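Local coordinates for uncharacterized periplasmic protein (Bacteroides vulgatus ATCC 8482, PDB 3ELG) that is of unknown function but is a putative periplasmic protein with a beta-lactamase-inhibitor-protein-like (BLIP-like) fold, of the PepSY-like family, at residues G52-F57 with D67-S72; G22-Q27 with P74-P79; A88-H93 with L107-G112. One frame throughout, in Å; residues are numbered along the deposited sequence. Where two conformers were deposited one is given.

Contact 1 of 3, residues G52-F57 with D67-S72; sequences GIELEF and DCKNKS
K69 shows how one lysine can tie a turn to the strand beside it. It occupies the second position of a type II' beta turn running from C68 to K71. From CB the chain leaves with CG anti to the carbonyl carbon, bends at chi2 (-58°), then runs extended. CG and CD pass the carbonyl of G52, and CE comes closest, 3.3 Å from G52 O. At the tip, NZ forms a salt bridge 2.9 Å from E54 OE2 and another 3.2 Å from D67 OD2, which it meets from above the carboxylate plane. The ammonium thus sits between two acids and probably offsets their mutual repulsion; K48 NZ also pairs with E54 OE2. D67 is further fixed by an Asx turn, its OD1 accepting from K69 N. Alongside this network, E54 and D67 form an antiparallel hydrogen-bonded pair: E54 N donates almost straight to D67 O (3.0 Å, 170°), and D67 N returns a bond to E54 O (2.8 Å). I53 rests CG2 on D67 O, 3.4 Å away. The contact joins the ends of neighbouring strands 54-57 and 63-67, with strand 43-49 beyond the first and helix 15-24 packed over L55 and F57.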
loop_
_atom_site.group_PDB
_atom_site.type_symbol
_atom_site.label_atom_id
_atom_site.label_comp_id
_atom_site.label_asym_id
_atom_site.label_seq_id
_atom_site.Cartn_x
_atom_site.Cartn_y
_atom_site.Cartn_z
ATOM N N GLY A 52 -3.284 5.152 -12.299
ATOM C CA GLY A 52 -2.039 4.383 -12.254
ATOM C C GLY A 52 -1.629 3.926 -10.859
ATOM O O GLY A 52 -0.748 3.096 -10.686
ATOM N N ILE A 53 -2.247 4.507 -9.832
ATOM C CA ILE A 53 -1.965 4.054 -8.470
ATOM C C ILE A 53 -2.278 2.566 -8.311
ATOM O O ILE A 53 -3.253 2.079 -8.874
ATOM C CB ILE A 53 -2.717 4.917 -7.413
ATOM C CG1 ILE A 53 -2.165 6.364 -7.410
ATOM C CG2 ILE A 53 -2.668 4.307 -6.004
ATOM C CD1 ILE A 53 -2.988 7.289 -6.528
ATOM N N GLU A 54 -1.473 1.856 -7.494
ATOM C CA GLU A 54 -1.673 0.419 -7.283
ATOM C C GLU A 54 -1.761 0.186 -5.790
ATOM O O GLU A 54 -0.930 0.684 -5.007
ATOM C CB GLU A 54 -0.493 -0.370 -7.884
ATOM C CG GLU A 54 -0.375 -0.161 -9.357
ATOM C CD GLU A 54 0.816 -0.883 -9.967
ATOM O OE1 GLU A 54 1.446 -1.683 -9.263
ATOM O OE2 GLU A 54 1.126 -0.622 -11.149
ATOM N N LEU A 55 -2.797 -0.530 -5.418
ATOM C CA LEU A 55 -3.076 -0.903 -4.021
ATOM C C LEU A 55 -3.170 -2.396 -3.922
ATOM O O LEU A 55 -3.624 -3.057 -4.833
ATOM C CB LEU A 55 -4.402 -0.265 -3.605
ATOM C CG LEU A 55 -4.565 1.223 -3.861
ATOM C CD1 LEU A 55 -5.983 1.702 -3.508
ATOM C CD2 LEU A 55 -3.493 2.057 -3.086
ATOM N N GLU A 56 -2.758 -2.925 -2.782
ATOM C CA GLU A 56 -2.945 -4.337 -2.531
ATOM C C GLU A 56 -3.640 -4.439 -1.196
ATOM O O GLU A 56 -3.370 -3.658 -0.288
ATOM C CB GLU A 56 -1.614 -5.068 -2.521
ATOM C CG GLU A 56 -1.758 -6.529 -2.648
ATOM C CD GLU A 56 -0.427 -7.178 -2.835
ATOM O OE1 GLU A 56 0.499 -6.804 -2.075
ATOM O OE2 GLU A 56 -0.304 -8.042 -3.731
ATOM N N PHE A 57 -4.560 -5.398 -1.113
ATOM C CA PHE A 57 -5.337 -5.646 0.085
ATOM C C PHE A 57 -5.336 -7.128 0.442
ATOM O O PHE A 57 -5.251 -8.006 -0.451
ATOM C CB PHE A 57 -6.794 -5.260 -0.087
ATOM C CG PHE A 57 -6.996 -3.815 -0.449
ATOM C CD1 PHE A 57 -7.020 -3.417 -1.773
ATOM C CD2 PHE A 57 -7.215 -2.857 0.533
ATOM C CE1 PHE A 57 -7.200 -2.096 -2.088
ATOM C CE2 PHE A 57 -7.368 -1.519 0.228
ATOM C CZ PHE A 57 -7.391 -1.126 -1.076
ATOM N N ASP A 67 0.910 2.074 -3.428
ATOM C CA ASP A 67 1.932 2.546 -4.381
ATOM C C ASP A 67 1.420 3.728 -5.208
ATOM O O ASP A 67 0.667 3.556 -6.171
ATOM C CB ASP A 67 2.430 1.404 -5.286
ATOM C CG ASP A 67 3.596 1.808 -6.173
ATOM O OD1 ASP A 67 4.027 2.989 -6.147
ATOM O OD2 ASP A 67 4.114 0.894 -6.871
ATOM N N CYS A 68 1.825 4.920 -4.784
ATOM C CA CYS A 68 1.406 6.160 -5.462
ATOM C C CYS A 68 2.330 6.634 -6.569
ATOM O O CYS A 68 2.166 7.713 -7.111
ATOM C CB CYS A 68 1.153 7.251 -4.464
ATOM S SG CYS A 68 -0.228 6.817 -3.323
ATOM N N LYS A 69 3.249 5.749 -6.919
ATOM C CA LYS A 69 4.095 5.890 -8.093
ATOM C C LYS A 69 5.068 7.063 -7.964
ATOM O O LYS A 69 6.139 6.896 -7.397
ATOM C CB LYS A 69 3.233 6.002 -9.324
ATOM C CG LYS A 69 2.354 4.758 -9.528
ATOM C CD LYS A 69 3.173 3.500 -9.640
ATOM C CE LYS A 69 2.334 2.314 -10.011
ATOM N NZ LYS A 69 3.092 1.024 -9.857
ATOM N N ASN A 70 4.691 8.241 -8.451
ATOM C CA ASN A 70 5.549 9.447 -8.287
ATOM C C ASN A 70 4.996 10.474 -7.321
ATOM O O ASN A 70 5.575 11.554 -7.102
ATOM C CB ASN A 70 5.824 10.153 -9.612
ATOM C CG ASN A 70 6.354 9.235 -10.655
ATOM O OD1 ASN A 70 5.765 9.103 -11.729
ATOM N ND2 ASN A 70 7.463 8.576 -10.358
ATOM N N LYS A 71 3.867 10.151 -6.728
ATOM C CA LYS A 71 3.268 11.046 -5.760
ATOM C C LYS A 71 3.420 10.451 -4.379
ATOM O O LYS A 71 3.661 9.272 -4.233
ATOM C CB LYS A 71 1.798 11.291 -6.076
ATOM C CG LYS A 71 1.555 11.958 -7.448
ATOM C CD LYS A 71 0.072 12.309 -7.642
ATOM N N SER A 72 3.201 11.307 -3.396
ATOM C CA SER A 72 3.321 10.953 -1.985
ATOM C C SER A 72 2.137 10.113 -1.523
ATOM O O SER A 72 0.982 10.396 -1.819
ATOM C CB SER A 72 3.373 12.206 -1.096
ATOM O OG SER A 72 4.541 12.949 -1.351
#

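Contact 2 of 3, residues G22-Q27 with P74-P79; sequences GKHFSQ and PSTFIP
Where helix 15-24 ends, H24, F77 and F25 bring three rings together, a compact example of how aromatic side chains can join a helix terminus to a distant loop without any hydrogen bond between the two. H24, the last residue of the helix, contributes most. Its CG stands anti to the carbonyl carbon (chi1 -66°), and the imidazole takes the edge of F77 on one face in an edge-to-face pair, with the ring centroids 4.8 Å apart and the planes at 60°. F77 CZ is the atom that reaches over, 3.6 Å from H24 CG and offset toward the rim of the ring. On the opposite face lies K23 CG, so the imidazole is sandwiched between an aliphatic chain and a phenyl edge. Tip to tip with it, T76 CG2 comes 3.6 Å from H24 CE1; the same methyl sits over the centre of the F77 ring.

F25, the first residue to leave helical geometry, reaches F77 tip to tip. F25 CE2 meets F77 CE2 at 4.1 Å, while F25 CZ crosses the P74 ring at about a right angle, 4.1 Å from P74 CD. The loop presents these groups together because residues 75-77 form a short 3-10 turn, F77 N bonding to P74 O at 3.1 Å. W63 meets F77 edge-to-face, and M20 touches both phenylalanines. The end of helix 15-24 and the loop leading from strand 63-67 to helix 80-89 thus meet beside one antiparallel sheet, I66 of strand 63-67 also touching F25 and F77, as expected of a BLIP-like fold in which helices pack on a sheet.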
loop_
_atom_site.group_PDB
_atom_site.type_symbol
_atom_site.label_atom_id
_atom_site.label_comp_id
_atom_site.label_asym_id
_atom_site.label_seq_id
_atom_site.Cartn_x
_atom_site.Cartn_y
_atom_site.Cartn_z
ATOM N N GLY A 22 -12.622 4.663 -1.646
ATOM C CA GLY A 22 -13.572 5.783 -1.725
ATOM C C GLY A 22 -13.201 6.958 -0.827
ATOM O O GLY A 22 -13.456 8.110 -1.160
ATOM N N LYS A 23 -12.572 6.670 0.293
ATOM C CA LYS A 23 -12.238 7.674 1.287
ATOM C C LYS A 23 -10.959 8.389 0.894
ATOM O O LYS A 23 -10.867 9.626 0.951
ATOM C CB LYS A 23 -12.145 7.051 2.693
ATOM C CG LYS A 23 -11.733 8.012 3.771
ATOM C CD LYS A 23 -11.839 7.368 5.151
ATOM C CE LYS A 23 -11.504 8.347 6.258
ATOM N NZ LYS A 23 -11.546 7.697 7.618
ATOM N N HIS A 24 -9.961 7.608 0.492
ATOM C CA HIS A 24 -8.610 8.100 0.392
ATOM C C HIS A 24 -8.094 8.387 -1.014
ATOM O O HIS A 24 -7.058 9.066 -1.161
ATOM C CB HIS A 24 -7.661 7.172 1.084
ATOM C CG HIS A 24 -7.865 7.102 2.554
ATOM N ND1 HIS A 24 -7.578 8.167 3.390
ATOM C CD2 HIS A 24 -8.400 6.137 3.335
ATOM C CE1 HIS A 24 -7.922 7.846 4.624
ATOM N NE2 HIS A 24 -8.400 6.614 4.620
ATOM N N PHE A 25 -8.819 7.866 -2.010
ATOM C CA PHE A 25 -8.490 7.970 -3.443
ATOM C C PHE A 25 -9.696 8.378 -4.277
ATOM O O PHE A 25 -9.972 7.858 -5.375
ATOM C CB PHE A 25 -7.826 6.648 -3.938
ATOM C CG PHE A 25 -6.545 6.344 -3.220
ATOM C CD1 PHE A 25 -5.376 6.971 -3.575
ATOM C CD2 PHE A 25 -6.528 5.513 -2.122
ATOM C CE1 PHE A 25 -4.226 6.755 -2.906
ATOM C CE2 PHE A 25 -5.363 5.293 -1.395
ATOM C CZ PHE A 25 -4.201 5.895 -1.795
ATOM N N SER A 26 -10.442 9.351 -3.752
ATOM C CA SER A 26 -11.663 9.790 -4.413
ATOM C C SER A 26 -11.369 10.565 -5.694
ATOM O O SER A 26 -12.271 10.853 -6.457
ATOM C CB SER A 26 -12.509 10.675 -3.496
ATOM O OG SER A 26 -11.756 11.801 -3.070
ATOM N N GLN A 27 -10.114 10.943 -5.873
ATOM C CA GLN A 27 -9.702 11.609 -7.121
ATOM C C GLN A 27 -9.671 10.654 -8.316
ATOM O O GLN A 27 -9.600 11.069 -9.454
ATOM C CB GLN A 27 -8.323 12.270 -6.980
ATOM C CG GLN A 27 -7.156 11.306 -7.117
ATOM C CD GLN A 27 -6.777 10.621 -5.812
ATOM O OE1 GLN A 27 -7.544 10.651 -4.841
ATOM N NE2 GLN A 27 -5.581 10.021 -5.778
ATOM N N PRO A 74 -0.677 9.201 0.929
ATOM C CA PRO A 74 -1.371 10.008 1.944
ATOM C C PRO A 74 -0.857 9.761 3.370
ATOM O O PRO A 74 -0.669 8.625 3.799
ATOM C CB PRO A 74 -2.833 9.578 1.769
ATOM C CG PRO A 74 -2.940 9.162 0.379
ATOM C CD PRO A 74 -1.621 8.457 0.084
ATOM N N SER A 75 -0.635 10.852 4.088
ATOM C CA SER A 75 0.099 10.791 5.358
ATOM C C SER A 75 -0.616 9.954 6.423
ATOM O O SER A 75 0.004 9.436 7.349
ATOM C CB SER A 75 0.379 12.209 5.881
ATOM O OG SER A 75 -0.841 12.814 6.221
ATOM N N THR A 76 -1.915 9.783 6.269
ATOM C CA THR A 76 -2.694 9.041 7.263
ATOM C C THR A 76 -2.234 7.588 7.417
ATOM O O THR A 76 -2.446 6.932 8.430
ATOM C CB THR A 76 -4.211 9.110 6.936
ATOM O OG1 THR A 76 -4.959 8.585 8.036
ATOM C CG2 THR A 76 -4.511 8.338 5.670
ATOM N N PHE A 77 -1.592 7.097 6.371
ATOM C CA PHE A 77 -1.197 5.697 6.279
ATOM C C PHE A 77 0.161 5.415 6.969
ATOM O O PHE A 77 0.552 4.257 7.218
ATOM C CB PHE A 77 -1.117 5.282 4.820
ATOM C CG PHE A 77 -2.494 5.197 4.118
ATOM C CD1 PHE A 77 -3.459 4.310 4.564
ATOM C CD2 PHE A 77 -2.760 5.990 3.032
ATOM C CE1 PHE A 77 -4.690 4.249 3.936
ATOM C CE2 PHE A 77 -3.991 5.908 2.380
ATOM C CZ PHE A 77 -4.950 5.033 2.839
ATOM N N ILE A 78 0.871 6.498 7.238
ATOM C CA ILE A 78 2.235 6.434 7.803
ATOM C C ILE A 78 2.126 6.559 9.314
ATOM O O ILE A 78 1.627 7.588 9.849
ATOM C CB ILE A 78 3.188 7.503 7.184
ATOM C CG1 ILE A 78 3.203 7.364 5.665
ATOM C CG2 ILE A 78 4.581 7.314 7.758
ATOM C CD1 ILE A 78 4.047 8.390 4.997
ATOM N N PRO A 79 2.551 5.521 10.062
ATOM C CA PRO A 79 2.488 5.691 11.518
ATOM C C PRO A 79 3.271 6.905 12.018
ATOM O O PRO A 79 4.307 7.266 11.468
ATOM C CB PRO A 79 3.091 4.391 12.061
ATOM C CG PRO A 79 2.914 3.415 11.023
ATOM C CD PRO A 79 2.952 4.153 9.693
#

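Contact 3 of 3, residues A88-H93 with L107-G112; sequences ANYNGH and LTLENG
In this BLIP-like fold, the link from helix 80-89 into strand 95-101 crosses beside the hairpin turn that joins strands 104-109 and 114-117, illustrating how two turns can share a small contact, partly apolar and partly made by a carboxylate. The helix runs out through A88 and N89, and Y90 is the first residue to abandon helical geometry. Its CB lies 4.2 Å from L109 CD1, while its ring is directed to V115, F123 and L126 of the sheet. A type II turn from Y90 to H93 follows, and G92 takes the positive phi (77°) that the third position of such a turn requires. A backbone bond from H93 N to Y90 O, 3.3 Å, closes it.

H93 then carries most of the contact. Its imidazole presents an edge to the leucine, with H93 CD2 3.7 Å from L109 CD1. E110 crosses it at about a right angle, E110 OE2 3.4 Å from H93 CD2 and E110 OE1 3.4 Å from H93 CA, the carboxylate plane turned 83° from the ring. The two are not hydrogen-bonded: E110 OE1 instead accepts from the backbone N of K94. E110 can double back this way because CG takes the crowded position between N and the carbonyl carbon and the chain bends again at chi2. This bend lets N111 N donate a hydrogen bond to E110 OE2 (3.0 Å), met from above the carboxylate plane.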
loop_
_atom_site.group_PDB
_atom_site.type_symbol
_atom_site.label_atom_id
_atom_site.label_comp_id
_atom_site.label_asym_id
_atom_site.label_seq_id
_atom_site.Cartn_x
_atom_site.Cartn_y
_atom_site.Cartn_z
ATOM N N ALA A 88 13.021 13.581 10.291
ATOM C CA ALA A 88 14.306 13.885 10.970
ATOM C C ALA A 88 15.489 13.441 10.131
ATOM O O ALA A 88 16.604 13.975 10.246
ATOM C CB ALA A 88 14.359 13.219 12.328
ATOM N N ASN A 89 15.237 12.439 9.295
ATOM C CA ASN A 89 16.323 11.678 8.644
ATOM C C ASN A 89 16.312 11.676 7.157
ATOM O O ASN A 89 17.347 11.562 6.520
ATOM C CB ASN A 89 16.309 10.251 9.128
ATOM C CG ASN A 89 16.703 10.136 10.533
ATOM O OD1 ASN A 89 15.887 9.873 11.418
ATOM N ND2 ASN A 89 17.968 10.396 10.785
ATOM N N TYR A 90 15.122 11.734 6.589
ATOM C CA TYR A 90 14.973 11.682 5.150
ATOM C C TYR A 90 14.062 12.859 4.775
ATOM O O TYR A 90 13.166 12.785 3.958
ATOM C CB TYR A 90 14.532 10.223 4.688
ATOM C CG TYR A 90 15.471 9.099 5.199
ATOM C CD1 TYR A 90 16.643 8.720 4.484
ATOM C CD2 TYR A 90 15.246 8.460 6.412
ATOM C CE1 TYR A 90 17.519 7.690 4.958
ATOM C CE2 TYR A 90 16.140 7.458 6.911
ATOM C CZ TYR A 90 17.286 7.088 6.177
ATOM O OH TYR A 90 18.179 6.118 6.682
ATOM N N ASN A 91 14.338 13.995 5.403
ATOM C CA ASN A 91 13.550 15.207 5.144
ATOM C C ASN A 91 13.591 15.683 3.701
ATOM O O ASN A 91 14.603 15.561 2.994
ATOM C CB ASN A 91 13.969 16.349 6.070
ATOM C CG ASN A 91 13.323 17.673 5.684
ATOM O OD1 ASN A 91 13.874 18.434 4.885
ATOM N ND2 ASN A 91 12.158 17.963 6.266
ATOM N N GLY A 92 12.467 16.227 3.264
ATOM C CA GLY A 92 12.347 16.747 1.895
ATOM C C GLY A 92 12.159 15.660 0.835
ATOM O O GLY A 92 11.929 15.957 -0.340
ATOM N N HIS A 93 12.294 14.407 1.256
ATOM C CA HIS A 93 12.047 13.241 0.366
ATOM C C HIS A 93 10.597 12.826 0.461
ATOM O O HIS A 93 9.993 12.966 1.493
ATOM C CB HIS A 93 12.940 12.055 0.703
ATOM C CG HIS A 93 14.353 12.221 0.238
ATOM N ND1 HIS A 93 14.964 13.456 0.146
ATOM C CD2 HIS A 93 15.278 11.313 -0.156
ATOM C CE1 HIS A 93 16.203 13.303 -0.285
ATOM N NE2 HIS A 93 16.418 12.012 -0.478
ATOM N N LEU A 107 8.999 1.732 3.634
ATOM C CA LEU A 107 8.692 2.947 2.901
ATOM C C LEU A 107 9.677 3.181 1.790
ATOM O O LEU A 107 10.863 3.206 2.001
ATOM C CB LEU A 107 8.711 4.151 3.812
ATOM C CG LEU A 107 7.530 4.330 4.803
ATOM C CD1 LEU A 107 7.356 3.245 5.844
ATOM C CD2 LEU A 107 7.581 5.700 5.432
ATOM N N THR A 108 9.153 3.369 0.579
ATOM C CA THR A 108 9.995 3.574 -0.588
ATOM C C THR A 108 9.948 5.020 -1.028
ATOM O O THR A 108 8.885 5.633 -1.204
ATOM C CB THR A 108 9.622 2.676 -1.773
ATOM O OG1 THR A 108 9.566 1.323 -1.337
ATOM C CG2 THR A 108 10.685 2.815 -2.871
ATOM N N LEU A 109 11.132 5.593 -1.161
ATOM C CA LEU A 109 11.244 7.000 -1.539
ATOM C C LEU A 109 11.254 7.136 -3.062
ATOM O O LEU A 109 11.421 6.158 -3.809
ATOM C CB LEU A 109 12.502 7.663 -0.957
ATOM C CG LEU A 109 12.658 7.450 0.556
ATOM C CD1 LEU A 109 13.883 8.178 1.133
ATOM C CD2 LEU A 109 11.387 7.899 1.298
ATOM N N GLU A 110 11.130 8.380 -3.467
ATOM C CA GLU A 110 11.060 8.720 -4.889
ATOM C C GLU A 110 12.308 8.234 -5.618
ATOM O O GLU A 110 12.258 7.901 -6.803
ATOM C CB GLU A 110 10.912 10.236 -5.091
ATOM C CG GLU A 110 12.226 10.976 -4.913
ATOM C CD GLU A 110 12.652 11.124 -3.456
ATOM O OE1 GLU A 110 11.913 11.794 -2.687
ATOM O OE2 GLU A 110 13.720 10.565 -3.094
ATOM N N ASN A 111 13.433 8.245 -4.904
ATOM C CA ASN A 111 14.732 7.809 -5.458
ATOM C C ASN A 111 14.961 6.300 -5.399
ATOM O O ASN A 111 15.998 5.776 -5.805
ATOM C CB ASN A 111 15.894 8.583 -4.821
ATOM C CG ASN A 111 16.213 8.126 -3.403
ATOM O OD1 ASN A 111 15.431 7.424 -2.776
ATOM N ND2 ASN A 111 17.371 8.526 -2.895
ATOM N N GLY A 112 13.959 5.599 -4.902
ATOM C CA GLY A 112 13.991 4.166 -4.838
ATOM C C GLY A 112 14.585 3.552 -3.581
ATOM O O GLY A 112 14.645 2.338 -3.426
#

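How the contacts relate
Taken together, the three contacts differ in depth: contacts 1 and 2 are partly buried, and contact 3 is a surface contact. Contact 1 lies nearest the centre of the chain and contact 3 farthest out. Contact 1 is mainly polar, built from backbone bonds and a charge network between neighbouring strands; contact 2 relies on aromatic and apolar packing, and contact 3 on ring, leucine and carboxylate touches, with no hydrogen bond across the two turns. Contacts 1 and 2 adjoin, I53 CD1 and C68 SG both packing on F25, and both use the connection after strand 63-67. Contact 2 meets contact 3 through I78 and L107, whereas contacts 1 and 3 reach the same sheet without touching.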